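Local coordinates for protein KLLA0A11308p (Kluyveromyces lactis, PDB 6AM0) that is an EDC3-family protein that probably binds mRNA, represented here by its LSm (Sm-like) domain, one piece of the longer chain, at residues G16-T22 with L33-Q39; E10-K14 with K53-L57. All blocks are in the same frame, centred on the assembly; numbering follows the deposited sequence.

Interaction 1: G16-T22 with L33-Q39; sequences GKRITGT and LTDAVFQ
Antiparallel strand pairing joins Thr20 to Val37 and Ile19 to Phe38, within the curled antiparallel sheet of this LSm domain. Strand 18-26 here meets the short strand 36-38. Thr20 and Val37 form a hydrogen-bonded pair. Thr20 N gives a nearly straight bond to Val37 O (3.0 Å, 173°), and Val37 N returns a more bent bond to Thr20 O (2.8 Å). At Gly21 the register slips by one residue, a beta bulge, and Thr22 pairs with Thr34 where the chain turns its corner. Ile19 and Phe38 form the next non-hydrogen-bonded pair, on the face shared with Ile11. Ile19 CD1 lies 3.3 Å from Phe38 CD1. The other branch, Ile19 CG2, is anti to the backbone N and reaches Phe38 CE1 and, at 3.9 Å, Ala36 CB. With Ile19 cut back to an alanine, the Phe38 ring is likely to lose its contact with both branches and a gap to open beside Ala36. The Thr20 and Val37 side chains lie side by side on the other face, Thr20 CB 3.6 Å from Val37 CG1. At the far end Gln39 N bonds to Arg18 O, and the extended Gln39 side chain brings OE1 back to Arg18 N in a weak, bent bond (3.2 Å, 123°).

Interaction 2: E10-K14 with K53-L57; sequences EIELK and KLYDL
The backbone N and O of Glu12 both bond to the segment 53-57. Glu12 N donates to Asp56 O at 2.9 Å, in a bent bond of 136°. Glu12 O accepts a straighter bond from Tyr55 N (3.2 Å, 173°), with the donor tilted from the carbonyl plane. The side chains of Glu12 and Asp56 point to the same face, and their acid groups find partners in other chains. Glu12 OE1 makes a salt bridge to Arg18 of a second subunit, while Asp56 OD1 pairs with a basic side chain of another protein. The two carboxylates themselves do not touch. Any repulsion between them is probably eased by these basic partners. In the small antiparallel LSm sheet, this contact pairs strand 8-12 with strand 56-59, bringing the first strand against the last. Ile11 and Leu57 form a non-hydrogen-bonded pair on the opposite face, with Ile11 CG2 3.6 Å from Leu57 CD1. Ile11 CG1 sits between the backbone N and carbonyl carbon (chi1 61°), and Ile11 CD1 beyond it meets Leu54 CD2 at 3.8 Å. Leu54 CD2 also meets Leu13 CD2, 4.0 Å away. Further out, the Tyr55 ring lies obliquely alongside the backbone of Leu13 and Lys14. Tyr55 CE1 comes within 3.5 Å of Lys14 CB.

Overall arrangement
Interactions 1 and 2 belong to the same curled sheet, and their centres are about 10 Å apart. Strand 18-26 carries a segment of interaction 1 and its neighbour, strand 8-12, a segment of interaction 2. Ile19 O and Ile11 N probably share a hydrogen bond, and a long, weak ion pair runs from Arg18 to Glu12. Interaction 1 is partly buried and nearer the chain centre. It relies on regular strand pairing, with apolar packing round Ile19. Interaction 2 lies at the surface and has fewer backbone bonds. Its apolar residues Leu54 and Leu57 touch another protein, and its acids reach other chains. Arg18 of interaction 1 also reaches the second subunit, where it makes a cation-pi contact with Tyr55 of that subunit.

Interaction 1: G16-T22 with L33-Q39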
loop_
_atom_site.group_PDB
_atom_site.type_symbol
_atom_site.label_atom_id
_atom_site.label_comp_id
_atom_site.label_asym_id
_atom_site.label_seq_id
_atom_site.Cartn_x
_atom_site.Cartn_y
_atom_site.Cartn_z
ATOM N N GLY D 16 -13.696 -0.196 14.842
ATOM C CA GLY D 16 -13.034 0.728 13.947
ATOM C C GLY D 16 -12.373 1.916 14.610
ATOM O O GLY D 16 -11.904 2.813 13.907
ATOM N N LYS D 17 -12.317 1.962 15.936
ATOM C CA LYS D 17 -11.612 3.042 16.613
ATOM C C LYS D 17 -10.109 2.930 16.352
ATOM O O LYS D 17 -9.538 1.839 16.407
ATOM C CB LYS D 17 -11.934 2.999 18.105
ATOM C CG LYS D 17 -13.424 2.807 18.357
ATOM C CD LYS D 17 -14.215 3.866 17.588
ATOM C CE LYS D 17 -15.696 3.686 17.768
ATOM N NZ LYS D 17 -15.985 3.876 19.211
ATOM N N ARG D 18 -9.454 4.081 16.123
ATOM C CA ARG D 18 -8.066 4.142 15.662
ATOM C C ARG D 18 -7.196 4.911 16.646
ATOM O O ARG D 18 -7.580 5.986 17.120
ATOM C CB ARG D 18 -8.006 4.829 14.291
ATOM C CG ARG D 18 -8.984 4.163 13.330
ATOM C CD ARG D 18 -9.092 4.724 11.918
ATOM N NE ARG D 18 -10.083 3.931 11.191
ATOM C CZ ARG D 18 -10.299 3.995 9.887
ATOM N NH1 ARG D 18 -11.222 3.227 9.334
ATOM N NH2 ARG D 18 -9.574 4.813 9.148
ATOM N N ILE D 19 -6.023 4.355 16.950
ATOM C CA ILE D 19 -5.049 4.984 17.831
ATOM C C ILE D 19 -3.821 5.275 16.985
ATOM O O ILE D 19 -3.383 4.423 16.207
ATOM C CB ILE D 19 -4.680 4.098 19.042
ATOM C CG1 ILE D 19 -5.928 3.653 19.813
ATOM C CG2 ILE D 19 -3.701 4.824 19.948
ATOM C CD1 ILE D 19 -6.973 4.730 19.997
ATOM N N THR D 20 -3.262 6.469 17.135
ATOM C CA THR D 20 -2.077 6.868 16.389
ATOM C C THR D 20 -0.965 7.208 17.367
ATOM O O THR D 20 -1.200 7.899 18.362
ATOM C CB THR D 20 -2.361 8.083 15.493
ATOM O OG1 THR D 20 -3.544 7.858 14.717
ATOM C CG2 THR D 20 -1.193 8.338 14.554
ATOM N N GLY D 21 0.247 6.743 17.078
ATOM C CA GLY D 21 1.356 7.029 17.974
ATOM C C GLY D 21 2.677 6.585 17.386
ATOM O O GLY D 21 2.736 5.977 16.312
ATOM N N THR D 22 3.748 6.906 18.113
ATOM C CA THR D 22 5.101 6.558 17.689
ATOM C C THR D 22 5.538 5.262 18.362
ATOM O O THR D 22 5.346 5.088 19.568
ATOM C CB THR D 22 6.084 7.690 17.995
ATOM O OG1 THR D 22 6.191 7.871 19.412
ATOM C CG2 THR D 22 5.601 8.987 17.369
ATOM N N LEU D 33 3.494 2.500 22.415
ATOM C CA LEU D 33 3.491 3.740 21.653
ATOM C C LEU D 33 3.734 4.914 22.587
ATOM O O LEU D 33 3.485 4.840 23.792
ATOM C CB LEU D 33 2.159 3.950 20.918
ATOM C CG LEU D 33 1.714 2.897 19.907
ATOM C CD1 LEU D 33 0.251 3.109 19.547
ATOM C CD2 LEU D 33 2.594 2.939 18.668
ATOM N N THR D 34 4.228 6.008 22.015
ATOM C CA THR D 34 4.346 7.276 22.712
ATOM C C THR D 34 3.543 8.344 21.980
ATOM O O THR D 34 3.334 8.261 20.761
ATOM C CB THR D 34 5.812 7.722 22.851
ATOM O OG1 THR D 34 6.441 7.721 21.566
ATOM C CG2 THR D 34 6.569 6.794 23.789
ATOM N N ASP D 35 3.075 9.323 22.767
ATOM C CA ASP D 35 2.219 10.435 22.332
ATOM C C ASP D 35 1.032 9.953 21.493
ATOM O O ASP D 35 0.697 10.512 20.449
ATOM C CB ASP D 35 3.031 11.538 21.627
ATOM C CG ASP D 35 3.725 11.082 20.350
ATOM O OD1 ASP D 35 3.074 10.531 19.436
ATOM O OD2 ASP D 35 4.956 11.282 20.261
ATOM N N ALA D 36 0.366 8.913 21.990
ATOM C CA ALA D 36 -0.775 8.338 21.289
ATOM C C ALA D 36 -1.969 9.289 21.305
ATOM O O ALA D 36 -2.421 9.714 22.374
ATOM C CB ALA D 36 -1.153 6.999 21.915
ATOM N N VAL D 37 -2.474 9.630 20.117
ATOM C CA VAL D 37 -3.715 10.385 19.959
ATOM C C VAL D 37 -4.838 9.411 19.626
ATOM O O VAL D 37 -4.640 8.448 18.874
ATOM C CB VAL D 37 -3.578 11.485 18.885
ATOM C CG1 VAL D 37 -3.382 10.888 17.497
ATOM C CG2 VAL D 37 -4.785 12.418 18.909
ATOM N N PHE D 38 -6.021 9.652 20.186
ATOM C CA PHE D 38 -7.164 8.762 20.024
ATOM C C PHE D 38 -8.206 9.415 19.123
ATOM O O PHE D 38 -8.460 10.620 19.228
ATOM C CB PHE D 38 -7.789 8.407 21.379
ATOM C CG PHE D 38 -6.836 7.738 22.335
ATOM C CD1 PHE D 38 -5.683 7.125 21.875
ATOM C CD2 PHE D 38 -7.097 7.713 23.692
ATOM C CE1 PHE D 38 -4.809 6.509 22.747
ATOM C CE2 PHE D 38 -6.220 7.094 24.567
ATOM C CZ PHE D 38 -5.076 6.496 24.092
ATOM N N GLN D 39 -8.797 8.611 18.231
ATOM C CA GLN D 39 -9.810 9.119 17.306
ATOM C C GLN D 39 -10.967 9.772 18.051
ATOM O O GLN D 39 -11.419 10.864 17.686
ATOM C CB GLN D 39 -10.326 7.989 16.413
ATOM C CG GLN D 39 -11.270 8.460 15.307
ATOM C CD GLN D 39 -11.457 7.429 14.210
ATOM O OE1 GLN D 39 -11.062 6.274 14.358
ATOM N NE2 GLN D 39 -12.053 7.844 13.097
#

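Interaction 2: E10-K14 with K53-L57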
loop_
_atom_site.group_PDB
_atom_site.type_symbol
_atom_site.label_atom_id
_atom_site.label_comp_id
_atom_site.label_asym_id
_atom_site.label_seq_id
_atom_site.Cartn_x
_atom_site.Cartn_y
_atom_site.Cartn_z
ATOM N N GLU D 10 -0.539 3.581 13.131
ATOM C CA GLU D 10 -1.967 3.738 13.377
ATOM C C GLU D 10 -2.602 2.355 13.442
ATOM O O GLU D 10 -2.413 1.540 12.534
ATOM C CB GLU D 10 -2.621 4.590 12.285
ATOM C CG GLU D 10 -3.943 5.225 12.680
ATOM C CD GLU D 10 -4.337 6.359 11.753
ATOM O OE1 GLU D 10 -3.547 6.681 10.838
ATOM O OE2 GLU D 10 -5.432 6.932 11.940
ATOM N N ILE D 11 -3.350 2.096 14.516
ATOM C CA ILE D 11 -3.917 0.788 14.815
ATOM C C ILE D 11 -5.418 0.948 15.011
ATOM O O ILE D 11 -5.924 2.050 15.229
ATOM C CB ILE D 11 -3.256 0.131 16.053
ATOM C CG1 ILE D 11 -3.456 0.977 17.317
ATOM C CG2 ILE D 11 -1.773 -0.093 15.815
ATOM C CD1 ILE D 11 -4.572 0.498 18.230
ATOM N N GLU D 12 -6.134 -0.173 14.944
ATOM C CA GLU D 12 -7.588 -0.157 15.018
ATOM C C GLU D 12 -8.058 -1.192 16.024
ATOM O O GLU D 12 -7.433 -2.244 16.169
ATOM C CB GLU D 12 -8.226 -0.471 13.663
ATOM C CG GLU D 12 -7.825 0.457 12.540
ATOM C CD GLU D 12 -8.642 0.223 11.289
ATOM O OE1 GLU D 12 -9.529 -0.662 11.316
ATOM O OE2 GLU D 12 -8.464 0.994 10.319
ATOM N N LEU D 13 -9.167 -0.895 16.704
ATOM C CA LEU D 13 -9.769 -1.794 17.677
ATOM C C LEU D 13 -11.061 -2.393 17.094
ATOM O O LEU D 13 -11.277 -2.358 15.873
ATOM C CB LEU D 13 -9.986 -1.036 18.990
ATOM C CG LEU D 13 -8.746 -0.352 19.588
ATOM C CD1 LEU D 13 -9.043 0.140 20.991
ATOM C CD2 LEU D 13 -7.525 -1.260 19.588
ATOM N N LYS D 14 -11.921 -2.941 17.963
ATOM C CA LYS D 14 -13.037 -3.745 17.463
ATOM C C LYS D 14 -14.089 -2.903 16.748
ATOM O O LYS D 14 -14.735 -3.392 15.815
ATOM C CB LYS D 14 -13.679 -4.549 18.600
ATOM C CG LYS D 14 -14.512 -3.740 19.577
ATOM C CD LYS D 14 -15.187 -4.626 20.619
ATOM C CE LYS D 14 -16.117 -3.815 21.512
ATOM N NZ LYS D 14 -16.779 -4.650 22.552
ATOM N N LYS D 53 -6.005 -7.523 21.196
ATOM C CA LYS D 53 -7.058 -6.545 20.975
ATOM C C LYS D 53 -6.914 -5.787 19.659
ATOM O O LYS D 53 -7.669 -4.838 19.424
ATOM C CB LYS D 53 -7.087 -5.549 22.137
ATOM C CG LYS D 53 -6.954 -6.192 23.509
ATOM C CD LYS D 53 -8.263 -6.777 24.006
ATOM C CE LYS D 53 -8.137 -7.195 25.463
ATOM N NZ LYS D 53 -9.456 -7.423 26.113
ATOM N N LEU D 54 -5.997 -6.196 18.785
ATOM C CA LEU D 54 -5.727 -5.476 17.546
ATOM C C LEU D 54 -6.389 -6.172 16.367
ATOM O O LEU D 54 -6.181 -7.369 16.146
ATOM C CB LEU D 54 -4.223 -5.359 17.296
ATOM C CG LEU D 54 -3.428 -4.513 18.288
ATOM C CD1 LEU D 54 -2.098 -4.110 17.676
ATOM C CD2 LEU D 54 -4.227 -3.292 18.707
ATOM N N TYR D 55 -7.170 -5.411 15.602
ATOM C CA TYR D 55 -7.844 -5.936 14.422
ATOM C C TYR D 55 -7.166 -5.551 13.115
ATOM O O TYR D 55 -7.261 -6.308 12.143
ATOM C CB TYR D 55 -9.307 -5.480 14.408
ATOM C CG TYR D 55 -10.161 -6.224 15.411
ATOM C CD1 TYR D 55 -10.183 -5.852 16.749
ATOM C CD2 TYR D 55 -10.933 -7.313 15.022
ATOM C CE1 TYR D 55 -10.956 -6.540 17.669
ATOM C CE2 TYR D 55 -11.710 -8.003 15.935
ATOM C CZ TYR D 55 -11.718 -7.611 17.255
ATOM O OH TYR D 55 -12.489 -8.296 18.167
ATOM N N ASP D 56 -6.484 -4.406 13.058
ATOM C CA ASP D 56 -5.629 -4.109 11.917
ATOM C C ASP D 56 -4.649 -3.014 12.317
ATOM O O ASP D 56 -4.917 -2.218 13.224
ATOM C CB ASP D 56 -6.456 -3.677 10.694
ATOM C CG ASP D 56 -5.629 -3.579 9.413
ATOM O OD1 ASP D 56 -4.418 -3.282 9.477
ATOM O OD2 ASP D 56 -6.201 -3.808 8.327
ATOM N N LEU D 57 -3.510 -2.989 11.623
ATOM C CA LEU D 57 -2.432 -2.041 11.867
ATOM C C LEU D 57 -1.899 -1.553 10.526
ATOM O O LEU D 57 -1.726 -2.350 9.599
ATOM C CB LEU D 57 -1.316 -2.690 12.701
ATOM C CG LEU D 57 0.032 -1.996 12.918
ATOM C CD1 LEU D 57 0.569 -2.356 14.290
ATOM C CD2 LEU D 57 1.046 -2.386 11.851
#